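Local coordinates for enterobactin synthetase component F-related protein (Vibrio cholerae serotype O1, PDB 4OXI), which probably activates glycine with ATP as glycyl-adenylate, feeding a lipopolysaccharide modification pathway that gives resistance to antimicrobial peptides, at residues Gly511-Val516 and Pro541-Ala546; Ala173-Asp178 and Thr193-Glu198; Ala254-Gly259 and Leu303-Ser308; Ala59-Arg64 and Leu203-Tyr208. One frame throughout, in Å; residues are numbered along the deposited sequence.

Contact 1 (Gly511-Val516 and Pro541-Ala546)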
loop_
_atom_site.group_PDB
_atom_site.type_symbol
_atom_site.label_atom_id
_atom_site.label_comp_id
_atom_site.label_asym_id
_atom_site.label_seq_id
_atom_site.Cartn_x
_atom_site.Cartn_y
_atom_site.Cartn_z
ATOM N N GLY A 511 -12.250 -13.485 -4.577
ATOM C CA GLY A 511 -11.616 -14.723 -4.136
ATOM C C GLY A 511 -11.020 -15.510 -5.293
ATOM O O GLY A 511 -11.040 -15.050 -6.447
ATOM N N THR A 512 -10.476 -16.688 -4.985
ATOM C CA THR A 512 -9.968 -17.610 -6.009
ATOM C C THR A 512 -10.600 -18.990 -5.844
ATOM O O THR A 512 -11.075 -19.337 -4.762
ATOM C CB THR A 512 -8.427 -17.797 -5.927
ATOM O OG1 THR A 512 -8.068 -18.351 -4.650
ATOM C CG2 THR A 512 -7.701 -16.466 -6.146
ATOM N N VAL A 513 -10.602 -19.777 -6.915
ATOM C CA VAL A 513 -10.937 -21.190 -6.796
ATOM C C VAL A 513 -9.842 -22.031 -7.451
ATOM O O VAL A 513 -9.139 -21.564 -8.358
ATOM C CB VAL A 513 -12.332 -21.547 -7.400
ATOM C CG1 VAL A 513 -13.426 -20.691 -6.790
ATOM C CG2 VAL A 513 -12.320 -21.393 -8.886
ATOM N N ALA A 514 -9.686 -23.268 -6.987
ATOM C CA ALA A 514 -8.646 -24.132 -7.525
ATOM C C ALA A 514 -9.233 -25.309 -8.316
ATOM O O ALA A 514 -10.219 -25.914 -7.892
ATOM C CB ALA A 514 -7.745 -24.620 -6.403
ATOM N N PHE A 515 -8.636 -25.606 -9.470
ATOM C CA PHE A 515 -8.917 -26.831 -10.218
ATOM C C PHE A 515 -7.691 -27.722 -10.181
ATOM O O PHE A 515 -6.585 -27.281 -10.503
ATOM C CB PHE A 515 -9.252 -26.530 -11.679
ATOM C CG PHE A 515 -10.541 -25.789 -11.863
ATOM C CD1 PHE A 515 -11.718 -26.479 -12.123
ATOM C CD2 PHE A 515 -10.582 -24.402 -11.773
ATOM C CE1 PHE A 515 -12.914 -25.807 -12.293
ATOM C CE2 PHE A 515 -11.784 -23.713 -11.942
ATOM C CZ PHE A 515 -12.951 -24.423 -12.205
ATOM N N VAL A 516 -7.877 -28.969 -9.768
ATOM C CA VAL A 516 -6.789 -29.939 -9.792
ATOM C C VAL A 516 -7.206 -31.121 -10.657
ATOM O O VAL A 516 -8.390 -31.310 -10.932
ATOM C CB VAL A 516 -6.436 -30.419 -8.386
ATOM C CG1 VAL A 516 -6.023 -29.230 -7.514
ATOM C CG2 VAL A 516 -7.625 -31.161 -7.764
ATOM N N PRO A 541 -7.671 -20.535 -1.952
ATOM C CA PRO A 541 -8.844 -20.900 -2.762
ATOM C C PRO A 541 -10.005 -21.326 -1.864
ATOM O O PRO A 541 -9.790 -22.075 -0.906
ATOM C CB PRO A 541 -8.337 -22.078 -3.607
ATOM C CG PRO A 541 -6.835 -21.861 -3.676
ATOM C CD PRO A 541 -6.475 -21.320 -2.315
ATOM N N LYS A 542 -11.200 -20.816 -2.157
ATOM C CA LYS A 542 -12.388 -21.057 -1.340
ATOM C C LYS A 542 -13.180 -22.239 -1.873
ATOM O O LYS A 542 -14.019 -22.795 -1.176
ATOM C CB LYS A 542 -13.299 -19.818 -1.317
ATOM C CG LYS A 542 -12.641 -18.545 -0.816
ATOM C CD LYS A 542 -11.871 -18.807 0.469
ATOM C CE LYS A 542 -11.098 -17.569 0.921
ATOM N NZ LYS A 542 -9.941 -17.972 1.775
ATOM N N ARG A 543 -12.925 -22.604 -3.122
ATOM C CA ARG A 543 -13.580 -23.757 -3.727
ATOM C C ARG A 543 -12.568 -24.563 -4.520
ATOM O O ARG A 543 -11.687 -24.001 -5.179
ATOM C CB ARG A 543 -14.705 -23.324 -4.656
ATOM C CG ARG A 543 -15.920 -22.748 -3.969
ATOM C CD ARG A 543 -16.825 -22.105 -5.008
ATOM N NE ARG A 543 -18.150 -21.827 -4.475
ATOM C CZ ARG A 543 -19.227 -22.555 -4.748
ATOM N NH1 ARG A 543 -19.133 -23.609 -5.555
ATOM N NH2 ARG A 543 -20.398 -22.227 -4.216
ATOM N N TRP A 544 -12.713 -25.880 -4.456
ATOM C CA TRP A 544 -11.777 -26.810 -5.066
ATOM C C TRP A 544 -12.534 -27.751 -5.994
ATOM O O TRP A 544 -13.578 -28.285 -5.623
ATOM C CB TRP A 544 -11.074 -27.599 -3.968
ATOM C CG TRP A 544 -10.352 -26.713 -3.028
ATOM C CD1 TRP A 544 -10.904 -25.866 -2.108
ATOM C CD2 TRP A 544 -8.930 -26.569 -2.907
ATOM N NE1 TRP A 544 -9.910 -25.197 -1.428
ATOM C CE2 TRP A 544 -8.690 -25.614 -1.897
ATOM C CE3 TRP A 544 -7.838 -27.156 -3.548
ATOM C CZ2 TRP A 544 -7.402 -25.239 -1.518
ATOM C CZ3 TRP A 544 -6.560 -26.781 -3.168
ATOM C CH2 TRP A 544 -6.353 -25.835 -2.167
ATOM N N TYR A 545 -12.017 -27.937 -7.204
ATOM C CA TYR A 545 -12.646 -28.818 -8.180
ATOM C C TYR A 545 -11.625 -29.831 -8.710
ATOM O O TYR A 545 -10.472 -29.478 -9.004
ATOM C CB TYR A 545 -13.253 -28.009 -9.335
ATOM C CG TYR A 545 -14.326 -27.020 -8.904
ATOM C CD1 TYR A 545 -15.672 -27.350 -8.981
ATOM C CD2 TYR A 545 -13.993 -25.760 -8.416
ATOM C CE1 TYR A 545 -16.662 -26.457 -8.587
ATOM C CE2 TYR A 545 -14.976 -24.861 -8.014
ATOM C CZ TYR A 545 -16.311 -25.219 -8.104
ATOM O OH TYR A 545 -17.300 -24.346 -7.707
ATOM N N ALA A 546 -12.044 -31.093 -8.779
ATOM C CA ALA A 546 -11.275 -32.126 -9.467
ATOM C C ALA A 546 -11.867 -32.241 -10.867
ATOM O O ALA A 546 -13.038 -32.613 -11.028
ATOM C CB ALA A 546 -11.366 -33.458 -8.729
#

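Contact 2 (Ala173-Asp178 and Thr193-Glu198)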
loop_
_atom_site.group_PDB
_atom_site.type_symbol
_atom_site.label_atom_id
_atom_site.label_comp_id
_atom_site.label_asym_id
_atom_site.label_seq_id
_atom_site.Cartn_x
_atom_site.Cartn_y
_atom_site.Cartn_z
ATOM N N ALA A 173 7.362 -0.776 22.854
ATOM C CA ALA A 173 5.946 -0.537 23.120
ATOM C C ALA A 173 5.772 0.759 23.898
ATOM O O ALA A 173 6.686 1.187 24.601
ATOM C CB ALA A 173 5.350 -1.710 23.885
ATOM N N LEU A 174 4.608 1.391 23.758
ATOM C CA LEU A 174 4.278 2.567 24.560
ATOM C C LEU A 174 4.019 2.131 26.018
ATOM O O LEU A 174 3.780 0.949 26.271
ATOM C CB LEU A 174 3.070 3.286 23.953
ATOM C CG LEU A 174 3.279 3.765 22.511
ATOM C CD1 LEU A 174 1.961 4.205 21.893
ATOM C CD2 LEU A 174 4.308 4.888 22.450
ATOM N N PRO A 175 4.099 3.072 26.981
ATOM C CA PRO A 175 4.058 2.693 28.402
ATOM C C PRO A 175 2.760 2.045 28.873
ATOM O O PRO A 175 2.744 1.476 29.962
ATOM C CB PRO A 175 4.255 4.029 29.128
ATOM C CG PRO A 175 5.006 4.864 28.177
ATOM C CD PRO A 175 4.444 4.496 26.818
ATOM N N ASP A 176 1.695 2.110 28.085
ATOM C CA ASP A 176 0.435 1.502 28.505
ATOM C C ASP A 176 0.406 -0.012 28.272
ATOM O O ASP A 176 -0.561 -0.686 28.626
ATOM C CB ASP A 176 -0.753 2.170 27.798
ATOM C CG ASP A 176 -0.840 1.808 26.317
ATOM O OD1 ASP A 176 0.153 2.004 25.575
ATOM O OD2 ASP A 176 -1.913 1.319 25.892
ATOM N N VAL A 177 1.461 -0.548 27.671
ATOM C CA VAL A 177 1.507 -1.974 27.377
ATOM C C VAL A 177 2.302 -2.704 28.450
ATOM O O VAL A 177 3.470 -2.389 28.685
ATOM C CB VAL A 177 2.152 -2.235 26.008
ATOM C CG1 VAL A 177 2.196 -3.715 25.732
ATOM C CG2 VAL A 177 1.387 -1.509 24.913
ATOM N N ASP A 178 1.677 -3.674 29.105
ATOM C CA ASP A 178 2.370 -4.405 30.157
ATOM C C ASP A 178 3.219 -5.504 29.536
ATOM O O ASP A 178 2.703 -6.547 29.138
ATOM C CB ASP A 178 1.394 -4.987 31.189
ATOM C CG ASP A 178 2.115 -5.641 32.382
ATOM O OD1 ASP A 178 3.313 -5.340 32.612
ATOM O OD2 ASP A 178 1.481 -6.445 33.101
ATOM N N THR A 193 10.578 -0.387 27.183
ATOM C CA THR A 193 9.465 0.533 27.373
ATOM C C THR A 193 10.007 1.944 27.216
ATOM O O THR A 193 10.943 2.340 27.909
ATOM C CB THR A 193 8.764 0.354 28.723
ATOM O OG1 THR A 193 8.254 -0.982 28.814
ATOM C CG2 THR A 193 7.606 1.338 28.847
ATOM N N VAL A 194 9.446 2.687 26.270
ATOM C CA VAL A 194 9.932 4.029 25.987
ATOM C C VAL A 194 8.996 5.030 26.643
ATOM O O VAL A 194 7.817 5.079 26.316
ATOM C CB VAL A 194 9.994 4.305 24.473
ATOM C CG1 VAL A 194 10.556 5.691 24.214
ATOM C CG2 VAL A 194 10.847 3.248 23.772
ATOM N N GLN A 195 9.517 5.806 27.586
ATOM C CA GLN A 195 8.709 6.827 28.233
ATOM C C GLN A 195 8.391 7.939 27.243
ATOM O O GLN A 195 9.179 8.225 26.337
ATOM C CB GLN A 195 9.407 7.374 29.489
ATOM C CG GLN A 195 9.554 6.339 30.630
ATOM C CD GLN A 195 8.242 5.614 30.956
ATOM O OE1 GLN A 195 7.159 6.207 30.923
ATOM N NE2 GLN A 195 8.339 4.324 31.267
ATOM N N ILE A 196 7.221 8.542 27.398
ATOM C CA ILE A 196 6.819 9.639 26.539
ATOM C C ILE A 196 7.245 10.936 27.206
ATOM O O ILE A 196 6.771 11.265 28.277
ATOM C CB ILE A 196 5.296 9.648 26.309
ATOM C CG1 ILE A 196 4.831 8.336 25.684
ATOM C CG2 ILE A 196 4.882 10.793 25.405
ATOM C CD1 ILE A 196 3.313 8.237 25.582
ATOM N N THR A 197 8.155 11.656 26.563
ATOM C CA THR A 197 8.667 12.924 27.059
ATOM C C THR A 197 7.963 14.009 26.269
ATOM O O THR A 197 7.639 13.802 25.104
ATOM C CB THR A 197 10.180 13.046 26.749
ATOM O OG1 THR A 197 10.863 11.869 27.193
ATOM C CG2 THR A 197 10.792 14.270 27.421
ATOM N N GLU A 198 7.734 15.168 26.872
ATOM C CA GLU A 198 7.165 16.280 26.119
ATOM C C GLU A 198 8.243 16.878 25.225
ATOM O O GLU A 198 9.399 16.930 25.617
ATOM C CB GLU A 198 6.559 17.319 27.062
ATOM C CG GLU A 198 5.373 16.745 27.854
ATOM C CD GLU A 198 4.584 17.791 28.627
ATOM O OE1 GLU A 198 4.562 18.972 28.208
ATOM O OE2 GLU A 198 3.979 17.418 29.655
HETATM O O HOH W 1 5.457 -1.054 27.800
#

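Contact 3 (Ala254-Gly259 and Leu303-Ser308)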
loop_
_atom_site.group_PDB
_atom_site.type_symbol
_atom_site.label_atom_id
_atom_site.label_comp_id
_atom_site.label_asym_id
_atom_site.label_seq_id
_atom_site.Cartn_x
_atom_site.Cartn_y
_atom_site.Cartn_z
ATOM N N ALA A 254 -6.051 22.347 7.275
ATOM C CA ALA A 254 -6.113 21.739 8.596
ATOM C C ALA A 254 -7.520 21.354 9.043
ATOM O O ALA A 254 -7.676 20.688 10.068
ATOM C CB ALA A 254 -5.469 22.667 9.638
ATOM N N GLN A 255 -8.549 21.768 8.308
ATOM C CA GLN A 255 -9.908 21.409 8.709
ATOM C C GLN A 255 -10.338 20.109 8.049
ATOM O O GLN A 255 -11.422 19.595 8.325
ATOM C CB GLN A 255 -10.906 22.533 8.384
ATOM C CG GLN A 255 -10.493 23.894 8.928
ATOM C CD GLN A 255 -9.878 23.807 10.312
ATOM O OE1 GLN A 255 -10.431 23.173 11.215
ATOM N NE2 GLN A 255 -8.721 24.436 10.484
ATOM N N ASP A 256 -9.485 19.576 7.178
ATOM C CA ASP A 256 -9.818 18.349 6.464
ATOM C C ASP A 256 -9.733 17.123 7.385
ATOM O O ASP A 256 -8.966 17.116 8.356
ATOM C CB ASP A 256 -8.911 18.177 5.239
ATOM C CG ASP A 256 -9.401 18.982 4.019
ATOM O OD1 ASP A 256 -10.589 18.851 3.662
ATOM O OD2 ASP A 256 -8.603 19.735 3.408
ATOM N N ARG A 257 -10.545 16.108 7.083
ATOM C CA ARG A 257 -10.546 14.841 7.814
ATOM C C ARG A 257 -10.272 13.737 6.824
ATOM O O ARG A 257 -11.056 13.513 5.902
ATOM C CB ARG A 257 -11.902 14.591 8.477
ATOM C CG ARG A 257 -12.261 15.623 9.542
ATOM C CD ARG A 257 -13.584 15.273 10.215
ATOM N NE ARG A 257 -13.839 16.144 11.354
ATOM C CZ ARG A 257 -14.744 15.898 12.296
ATOM N NH1 ARG A 257 -15.497 14.798 12.246
ATOM N NH2 ARG A 257 -14.894 16.752 13.287
ATOM N N VAL A 258 -9.147 13.058 7.010
ATOM C CA VAL A 258 -8.665 12.112 6.029
ATOM C C VAL A 258 -8.893 10.679 6.477
ATOM O O VAL A 258 -8.498 10.290 7.580
ATOM C CB VAL A 258 -7.171 12.324 5.780
ATOM C CG1 VAL A 258 -6.661 11.329 4.746
ATOM C CG2 VAL A 258 -6.931 13.756 5.321
ATOM N N GLY A 259 -9.552 9.894 5.631
ATOM C CA GLY A 259 -9.759 8.494 5.944
ATOM C C GLY A 259 -8.444 7.732 5.883
ATOM O O GLY A 259 -7.561 8.058 5.084
ATOM N N LEU A 303 -15.995 12.600 6.978
ATOM C CA LEU A 303 -14.702 12.628 6.292
ATOM C C LEU A 303 -14.777 13.535 5.076
ATOM O O LEU A 303 -15.784 13.555 4.376
ATOM C CB LEU A 303 -14.294 11.227 5.845
ATOM C CG LEU A 303 -14.092 10.209 6.970
ATOM C CD1 LEU A 303 -13.358 8.975 6.445
ATOM C CD2 LEU A 303 -13.334 10.815 8.144
ATOM N N THR A 304 -13.704 14.274 4.823
ATOM C CA THR A 304 -13.679 15.185 3.689
ATOM C C THR A 304 -12.783 14.639 2.585
ATOM O O THR A 304 -12.886 15.064 1.426
ATOM C CB THR A 304 -13.212 16.599 4.102
ATOM O OG1 THR A 304 -11.875 16.530 4.614
ATOM C CG2 THR A 304 -14.123 17.175 5.185
ATOM N N VAL A 305 -11.913 13.688 2.941
ATOM C CA VAL A 305 -10.955 13.103 1.988
ATOM C C VAL A 305 -10.909 11.575 2.117
ATOM O O VAL A 305 -10.805 11.040 3.227
ATOM C CB VAL A 305 -9.518 13.683 2.201
ATOM C CG1 VAL A 305 -8.557 13.166 1.144
ATOM C CG2 VAL A 305 -9.527 15.196 2.167
ATOM N N TRP A 306 -10.962 10.878 0.982
ATOM C CA TRP A 306 -11.000 9.418 0.963
ATOM C C TRP A 306 -10.094 8.821 -0.114
ATOM O O TRP A 306 -10.038 9.333 -1.232
ATOM C CB TRP A 306 -12.436 8.935 0.728
ATOM C CG TRP A 306 -12.567 7.432 0.711
ATOM C CD1 TRP A 306 -12.524 6.618 -0.382
ATOM C CD2 TRP A 306 -12.768 6.574 1.845
ATOM N NE1 TRP A 306 -12.685 5.300 0.001
ATOM C CE2 TRP A 306 -12.837 5.248 1.366
ATOM C CE3 TRP A 306 -12.887 6.798 3.224
ATOM C CZ2 TRP A 306 -13.029 4.146 2.217
ATOM C CZ3 TRP A 306 -13.084 5.703 4.070
ATOM C CH2 TRP A 306 -13.154 4.397 3.564
ATOM N N LEU A 307 -9.390 7.738 0.226
ATOM C CA LEU A 307 -8.620 6.962 -0.754
ATOM C C LEU A 307 -8.771 5.475 -0.461
ATOM O O LEU A 307 -8.548 5.033 0.682
ATOM C CB LEU A 307 -7.135 7.332 -0.717
ATOM C CG LEU A 307 -6.205 6.390 -1.502
ATOM C CD1 LEU A 307 -6.486 6.411 -3.001
ATOM C CD2 LEU A 307 -4.752 6.731 -1.268
ATOM N N SER A 308 -9.152 4.706 -1.475
ATOM C CA SER A 308 -9.205 3.254 -1.347
ATOM C C SER A 308 -9.244 2.615 -2.731
ATOM O O SER A 308 -9.303 3.316 -3.734
ATOM C CB SER A 308 -10.450 2.843 -0.573
ATOM O OG SER A 308 -11.609 3.096 -1.355
HETATM O O HOH W 2 -8.649 6.235 3.048
#

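Contact 4 (Ala59-Arg64 and Leu203-Tyr208)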
loop_
_atom_site.group_PDB
_atom_site.type_symbol
_atom_site.label_atom_id
_atom_site.label_comp_id
_atom_site.label_asym_id
_atom_site.label_seq_id
_atom_site.Cartn_x
_atom_site.Cartn_y
_atom_site.Cartn_z
ATOM N N ALA A 59 3.963 22.154 9.231
ATOM C CA ALA A 59 2.573 21.775 9.487
ATOM C C ALA A 59 2.351 21.284 10.917
ATOM O O ALA A 59 1.332 21.594 11.538
ATOM C CB ALA A 59 2.116 20.719 8.483
ATOM N N ILE A 60 3.304 20.517 11.435
ATOM C CA ILE A 60 3.223 20.023 12.800
ATOM C C ILE A 60 3.233 21.193 13.787
ATOM O O ILE A 60 2.438 21.230 14.728
ATOM C CB ILE A 60 4.386 19.057 13.112
ATOM C CG1 ILE A 60 4.256 17.790 12.266
ATOM C CG2 ILE A 60 4.414 18.703 14.586
ATOM C CD1 ILE A 60 5.436 16.849 12.401
ATOM N N GLN A 61 4.118 22.154 13.548
ATOM C CA GLN A 61 4.240 23.323 14.416
ATOM C C GLN A 61 3.001 24.197 14.344
ATOM O O GLN A 61 2.461 24.610 15.366
ATOM C CB GLN A 61 5.453 24.162 14.011
ATOM C CG GLN A 61 6.792 23.500 14.258
ATOM C CD GLN A 61 7.971 24.368 13.805
ATOM O OE1 GLN A 61 7.977 24.894 12.687
ATOM N NE2 GLN A 61 8.967 24.523 14.673
ATOM N N ALA A 62 2.566 24.486 13.124
ATOM C CA ALA A 62 1.433 25.365 12.909
ATOM C C ALA A 62 0.138 24.786 13.479
ATOM O O ALA A 62 -0.780 25.528 13.801
ATOM C CB ALA A 62 1.272 25.658 11.427
ATOM N N ASN A 63 0.051 23.463 13.593
ATOM C CA ASN A 63 -1.192 22.853 14.065
ATOM C C ASN A 63 -1.022 22.022 15.326
ATOM O O ASN A 63 -1.774 21.076 15.546
ATOM C CB ASN A 63 -1.832 22.012 12.963
ATOM C CG ASN A 63 -2.115 22.814 11.708
ATOM O OD1 ASN A 63 -3.135 23.489 11.613
ATOM N ND2 ASN A 63 -1.215 22.728 10.725
ATOM N N ARG A 64 -0.063 22.397 16.167
ATOM C CA ARG A 64 0.257 21.626 17.367
ATOM C C ARG A 64 -0.930 21.348 18.297
ATOM O O ARG A 64 -0.963 20.313 18.973
ATOM C CB ARG A 64 1.407 22.288 18.150
ATOM C CG ARG A 64 1.040 23.594 18.873
ATOM C CD ARG A 64 2.283 24.416 19.262
ATOM N NE ARG A 64 2.886 25.068 18.096
ATOM C CZ ARG A 64 3.944 25.876 18.146
ATOM N NH1 ARG A 64 4.526 26.131 19.312
ATOM N NH2 ARG A 64 4.429 26.424 17.032
ATOM N N LEU A 203 11.407 23.681 18.223
ATOM C CA LEU A 203 12.746 23.176 17.924
ATOM C C LEU A 203 12.776 22.177 16.772
ATOM O O LEU A 203 13.856 21.782 16.328
ATOM C CB LEU A 203 13.337 22.509 19.171
ATOM C CG LEU A 203 14.148 23.351 20.163
ATOM C CD1 LEU A 203 13.502 24.711 20.418
ATOM C CD2 LEU A 203 14.336 22.585 21.472
ATOM N N LEU A 204 11.598 21.763 16.311
ATOM C CA LEU A 204 11.466 20.723 15.288
ATOM C C LEU A 204 12.403 20.871 14.083
ATOM O O LEU A 204 13.068 19.908 13.680
ATOM C CB LEU A 204 10.020 20.642 14.792
ATOM C CG LEU A 204 9.127 19.535 15.345
ATOM C CD1 LEU A 204 8.038 19.232 14.349
ATOM C CD2 LEU A 204 9.932 18.295 15.617
ATOM N N VAL A 205 12.456 22.067 13.508
ATOM C CA VAL A 205 13.208 22.280 12.268
ATOM C C VAL A 205 14.741 22.154 12.406
ATOM O O VAL A 205 15.431 21.860 11.431
ATOM C CB VAL A 205 12.811 23.618 11.605
ATOM C CG1 VAL A 205 13.415 23.736 10.211
ATOM C CG2 VAL A 205 11.297 23.724 11.523
ATOM N N VAL A 206 15.272 22.346 13.610
ATOM C CA VAL A 206 16.718 22.215 13.815
ATOM C C VAL A 206 17.131 20.930 14.535
ATOM O O VAL A 206 18.268 20.482 14.396
ATOM C CB VAL A 206 17.328 23.439 14.548
ATOM C CG1 VAL A 206 17.294 24.668 13.650
ATOM C CG2 VAL A 206 16.613 23.695 15.877
ATOM N N LYS A 207 16.213 20.340 15.295
ATOM C CA LYS A 207 16.487 19.086 16.002
ATOM C C LYS A 207 16.646 17.895 15.043
ATOM O O LYS A 207 16.980 16.783 15.464
ATOM C CB LYS A 207 15.393 18.797 17.034
ATOM C CG LYS A 207 15.749 19.220 18.454
ATOM C CD LYS A 207 15.668 18.024 19.403
ATOM C CE LYS A 207 15.813 18.445 20.862
ATOM N NZ LYS A 207 15.619 17.300 21.806
ATOM N N TYR A 208 16.408 18.143 13.757
ATOM C CA TYR A 208 16.590 17.133 12.720
ATOM C C TYR A 208 17.804 17.462 11.848
ATOM O O TYR A 208 18.841 16.801 11.934
ATOM C CB TYR A 208 15.323 17.013 11.862
ATOM C CG TYR A 208 15.389 17.734 10.530
ATOM C CD1 TYR A 208 15.798 17.071 9.379
ATOM C CD2 TYR A 208 15.032 19.073 10.419
ATOM C CE1 TYR A 208 15.865 17.722 8.154
ATOM C CE2 TYR A 208 15.090 19.732 9.194
ATOM C CZ TYR A 208 15.505 19.047 8.068
ATOM O OH TYR A 208 15.564 19.681 6.851
#

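Contact 1 (Gly511-Val516 and Pro541-Ala546)
A514 and W544 meet at the apolar centre, where the methyl CB of A514 lies over a face of the indole, 4.2 Å from the centroid of its six-membered ring, as a CH-pi contact. P541 CB shares that face and touches A514 CB at 3.8 Å. On the other face of the sheet, F515 and Y545 run side by side: F515 CD1 rests on Y545 CB at 3.5 Å. Both rings leave their strand anti to the carbonyl carbon (chi1 -67° and -60°) and lean the same way; the ring planes lie at 22° to each other and are displaced so far that there is little true stacking. L567 of helix 560-568 packs on this pair and on V513, while V487 of helix 480-491 meets P541 and W544. The two segments supply the paired strands of a beta-alpha-beta unit, 512-516 and 543-546 joined through helix 524-531, a parallel pairing within the C-terminal portion of this adenylate-forming enzyme. Its ladder zigzags: A514 N donates to R543 O at 2.8 Å, Y545 N returns to A514 O, and V516 N reaches Y545 O at 2.8 Å. At the start of the pairing K542 N adds a bond to T512 O of 3.0 Å. T512 OG1, whose hydrogen-bond partner is F539 O, sits 3.3 Å from P541 CA. Within the second strand the outstretched R543 brings NH1 to Y545 OH at 2.9 Å, tilted a little from the guanidinium plane.

Contact 2 (Ala173-Asp178 and Thr193-Glu198)
Just past the ends of the neighbouring parallel strands 170-173 and 190-193, whose last pair is A173 with T193 in a five-stranded parallel sheet, P175 meets T193, V194, Q195 and I196. P175 sits in a type I turn running from L174 to V177, closed by a bond from V177 N to L174 O, and it presents its ring to the departing chain. CG of P175 comes within 3.4 Å of V194 O, while P175 CD lies 4.0 Å from I196 CG1, the two side chains crossing at about a right angle. Q195 is bent at chi2 (-50°), which curls its amide back until OE1 stands 3.7 Å from P175 CG. From the strand side T193 packs its methyl CG2 on P175 CA at 3.8 Å. V194 packs on L88 and Y91 of helix 78-95. The other T193 branch works through water: OG1 donates to a water 3.0 Å away, and that water gives its protons to L174 O and, at 2.6 Å, to V177 O. Beyond the strand pair, turn and chain are thus joined by proline packing and by one water with three partners, which gives V177 O a donor and L174 O a second one beside the turn bond.

Contact 3 (Ala254-Gly259 and Leu303-Ser308)
T304 and D256 form the inner shell together with the backbone of R257. The T304 hydroxyl works both ways: OG1 donates to D256 OD1 at 2.8 Å, meeting it on the anti side of the carboxylate, and accepts the N-H of R257 N at 2.8 Å. The chi1 of 62° places OG1 over its own backbone, on the side of strand 257-260. R257 O is itself gripped twice, by T304 N at 3.0 Å in the carbonyl plane on a lone pair and by V305 N at 3.1 Å from a tilted direction. Further along, G259 N donates to V305 O in a nearly straight bond (173°). Apolar groups fill in beside these bonds: V258 CG2 leans on V305 CB at 4.1 Å, and L303 CD1 lies 3.7 Å from G259 CA, also meeting the edge of the W306 ring in its plane. W306 NE1 in turn donates to S308 OG. The single bridge between V258 and V305 links an edge strand of one sheet to an edge strand of another in the AMP-binding region, with the side chain of W306 about 13 Å from bound glycyl-adenosine-5'-phosphate. Outward again, R331 forms a salt bridge with D256 OD2, which also takes a bond from N253 N, and R257 NH1 bonds H301 O. The positive charge of R331 would favour an ionised D256, a strong acceptor for the T304 proton. The two bonds together should hold the hydroxyl's rotation, and they tie the chain ahead of strand 305-308 to the start of strand 257-260.

Contact 4 (Ala59-Arg64 and Leu203-Tyr208)
I60 and L204 begin the contact between the C-terminal turn of helix 51-62 and a short helix-like turn in the long connection from strand 190-193 to strand 216-222. The apolar part is narrow: L204 CD1 inserts against I60, 3.7 Å from CG2 and also close to CB and CD1, the two side chains meeting nearly perpendicular. L57, one turn before Q61 in the helix, and L86 of helix 78-95 close around the same leucine. Q61 supplies van der Waals contact with its amide end. Stretched straight past CG (chi2 179°), it reaches the turn: OE1 lies 3.7 Å from V205 CG2 and NE2 is 4.0 Å from L204 CB; NE2 is held by a hydrogen bond to V201 O. Hydrogen bonds within each segment hold the local turns. L203 O accepts both V206 N and K207 N, the latter at 2.9 Å, keeping 203-207 coiled. At the helix end N63 ND2 donates to A59 O on a lone pair, 2.9 Å away. R64 also turns back on the helix, while its NH1 forms a salt bridge with E202 OE1, next to the turn. Its NE meets Q61 O at 2.8 Å, in the plane of both the guanidinium and the carbonyl, on a lone pair.

Contact 4 opens first along the chain and encloses contact 2; contact 3 follows, and contact 1 comes last. Helix 78-95 packs on both contacts 2 and 4, whose centres lie about 22 Å apart on the same side of the chain's centre. Contact 3 is more central and touches contact 4 directly, A254 CB lying 3.2 Å from N63 OD1. These three belong to the AMP-binding region, yet serve different elements: a parallel sheet's end, a bridge between two sheets, and a helix end. Contact 1 stands apart in its own three-stranded sheet, its centre about 39 Å from that of contact 3 and 53 Å from that of contact 4, consistent with a separate C-terminal domain.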